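Local coordinates for protein short chain dehydrogenase/reductase (Acinetobacter baumannii, PDB 4IUY) that probably catalyses an NAD(P)-dependent oxidation or reduction, as a Rossmann-fold member of the short-chain dehydrogenase/reductase family, at residues D[184-189]-D[260-265]. Sequence-based numbering, arbitrary orientation.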
loop_
_atom_site.group_PDB
_atom_site.type_symbol
_atom_site.label_atom_id
_atom_site.label_comp_id
_atom_site.label_asym_id
_atom_site.label_seq_id
_atom_site.Cartn_x
_atom_site.Cartn_y
_atom_site.Cartn_z
ATOM N N GLY D 184 -11.438 -5.894 -3.600
ATOM C CA GLY D 184 -12.427 -5.085 -4.288
ATOM C C GLY D 184 -13.226 -4.231 -3.312
ATOM O O GLY D 184 -13.474 -3.057 -3.566
ATOM N N LEU D 185 -13.674 -4.847 -2.220
ATOM C CA LEU D 185 -14.465 -4.153 -1.222
ATOM C C LEU D 185 -13.634 -3.082 -0.516
ATOM O O LEU D 185 -14.119 -1.963 -0.277
ATOM C CB LEU D 185 -15.052 -5.137 -0.216
ATOM C CG LEU D 185 -15.953 -4.555 0.871
ATOM C CD1 LEU D 185 -17.119 -3.792 0.287
ATOM C CD2 LEU D 185 -16.413 -5.625 1.878
ATOM N N ARG D 186 -12.367 -3.400 -0.253
ATOM C CA ARG D 186 -11.467 -2.437 0.387
ATOM C C ARG D 186 -11.345 -1.162 -0.441
ATOM O O ARG D 186 -11.469 -0.057 0.084
ATOM C CB ARG D 186 -10.072 -3.028 0.617
ATOM C CG ARG D 186 -9.131 -2.068 1.340
ATOM C CD ARG D 186 -7.699 -2.619 1.403
ATOM N NE ARG D 186 -6.956 -1.930 2.450
ATOM C CZ ARG D 186 -6.317 -0.775 2.286
ATOM N NH1 ARG D 186 -6.310 -0.168 1.095
ATOM N NH2 ARG D 186 -5.686 -0.222 3.318
ATOM N N HIS D 187 -11.117 -1.295 -1.736
ATOM C CA HIS D 187 -10.963 -0.089 -2.531
ATOM C C HIS D 187 -12.297 0.649 -2.725
ATOM O O HIS D 187 -12.318 1.886 -2.819
ATOM C CB HIS D 187 -10.319 -0.391 -3.882
ATOM C CG HIS D 187 -9.822 0.822 -4.598
ATOM N ND1 HIS D 187 -9.233 1.881 -3.939
ATOM C CD2 HIS D 187 -9.768 1.124 -5.918
ATOM C CE1 HIS D 187 -8.866 2.799 -4.819
ATOM N NE2 HIS D 187 -9.163 2.357 -6.029
ATOM N N LEU D 188 -13.391 -0.112 -2.777
ATOM C CA LEU D 188 -14.729 0.457 -2.907
ATOM C C LEU D 188 -15.054 1.291 -1.675
ATOM O O LEU D 188 -15.679 2.340 -1.776
ATOM C CB LEU D 188 -15.782 -0.640 -3.109
ATOM C CG LEU D 188 -17.219 -0.147 -3.387
ATOM C CD1 LEU D 188 -17.225 0.739 -4.622
ATOM C CD2 LEU D 188 -18.197 -1.287 -3.559
ATOM N N THR D 189 -14.610 0.820 -0.517
ATOM C CA THR D 189 -14.734 1.579 0.707
ATOM C C THR D 189 -14.101 2.980 0.529
ATOM O O THR D 189 -14.730 4.003 0.826
ATOM C CB THR D 189 -14.089 0.814 1.888
ATOM O OG1 THR D 189 -14.703 -0.479 2.016
ATOM C CG2 THR D 189 -14.229 1.583 3.182
ATOM N N GLY D 260 -12.849 6.467 4.675
ATOM C CA GLY D 260 -12.043 5.853 3.634
ATOM C C GLY D 260 -10.880 5.000 4.095
ATOM O O GLY D 260 -9.949 4.785 3.330
ATOM N N ILE D 261 -10.921 4.511 5.332
ATOM C CA ILE D 261 -9.793 3.760 5.862
ATOM C C ILE D 261 -10.175 2.329 6.178
ATOM O O ILE D 261 -11.355 2.003 6.314
ATOM C CB ILE D 261 -9.177 4.419 7.141
ATOM C CG1 ILE D 261 -10.032 4.130 8.363
ATOM C CG2 ILE D 261 -8.993 5.938 6.951
ATOM C CD1 ILE D 261 -9.316 4.377 9.646
ATOM N N GLU D 262 -9.161 1.482 6.307
ATOM C CA GLU D 262 -9.365 0.116 6.742
ATOM C C GLU D 262 -8.494 -0.108 7.972
ATOM O O GLU D 262 -7.269 0.032 7.920
ATOM C CB GLU D 262 -9.003 -0.868 5.626
ATOM C CG GLU D 262 -9.116 -2.334 6.024
ATOM C CD GLU D 262 -8.501 -3.270 4.986
ATOM O OE1 GLU D 262 -7.248 -3.275 4.821
ATOM O OE2 GLU D 262 -9.266 -4.029 4.366
ATOM N N ILE D 263 -9.146 -0.414 9.082
ATOM C CA ILE D 263 -8.486 -0.740 10.345
ATOM C C ILE D 263 -8.294 -2.259 10.446
ATOM O O ILE D 263 -9.274 -3.028 10.537
ATOM C CB ILE D 263 -9.338 -0.259 11.536
ATOM C CG1 ILE D 263 -9.517 1.265 11.486
ATOM C CG2 ILE D 263 -8.729 -0.718 12.869
ATOM C CD1 ILE D 263 -10.354 1.839 12.672
ATOM N N LYS D 264 -7.040 -2.691 10.424
ATOM C CA LYS D 264 -6.715 -4.110 10.562
ATOM C C LYS D 264 -6.725 -4.490 12.020
ATOM O O LYS D 264 -6.203 -3.758 12.851
ATOM C CB LYS D 264 -5.368 -4.446 9.930
ATOM C CG LYS D 264 -5.331 -4.210 8.416
ATOM C CD LYS D 264 -3.958 -4.555 7.849
ATOM C CE LYS D 264 -2.910 -3.590 8.350
ATOM N NZ LYS D 264 -1.557 -4.023 7.909
ATOM N N VAL D 265 -7.378 -5.602 12.334
ATOM C CA VAL D 265 -7.403 -6.111 13.703
ATOM C C VAL D 265 -6.922 -7.550 13.611
ATOM O O VAL D 265 -7.695 -8.474 13.288
ATOM C CB VAL D 265 -8.843 -6.001 14.320
ATOM C CG1 VAL D 265 -8.860 -6.450 15.735
ATOM C CG2 VAL D 265 -9.379 -4.551 14.235
HETATM O O HOH W 1 -5.548 -1.261 5.791
#
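Arg-186 reaches from helix 176-196 to Glu-262 on strand 262-265, an edge strand of the parallel Rossmann sheet within this chain, and illustrates how one ion pair can tie a helix to the sheet it covers. With CG anti to the backbone N (chi1 -177°) and the chain extended as far as NE, the arginine crosses the glutamate side chain at about a right angle. NE donates to Glu-262 OE1 at 2.7 Å, almost straight at 166°. The acceptor lies in the guanidinium plane, whereas the nitrogen stands above the carboxylate plane. A water widens the bridge, accepting from Arg-186 NH2 at 2.7 Å and lying within hydrogen-bonding distance of Glu-262 OE1 and O. The other carboxylate oxygen, OE2, is held by Thr-164 and Ser-168.

Three residues further along the helix, Thr-189 bonds through OG1 to Leu-185 O at 2.8 Å, and that hydroxyl also meets Asn-162. Its methyl, CG2, faces the strand's approach, 4.3 Å from Ile-261 O, while Thr-189 O is equally far from Gly-260 CA.

With charge, water and hydroxyls all converging on it, the Glu-262 carboxylate is probably ionised and its rotation fixed.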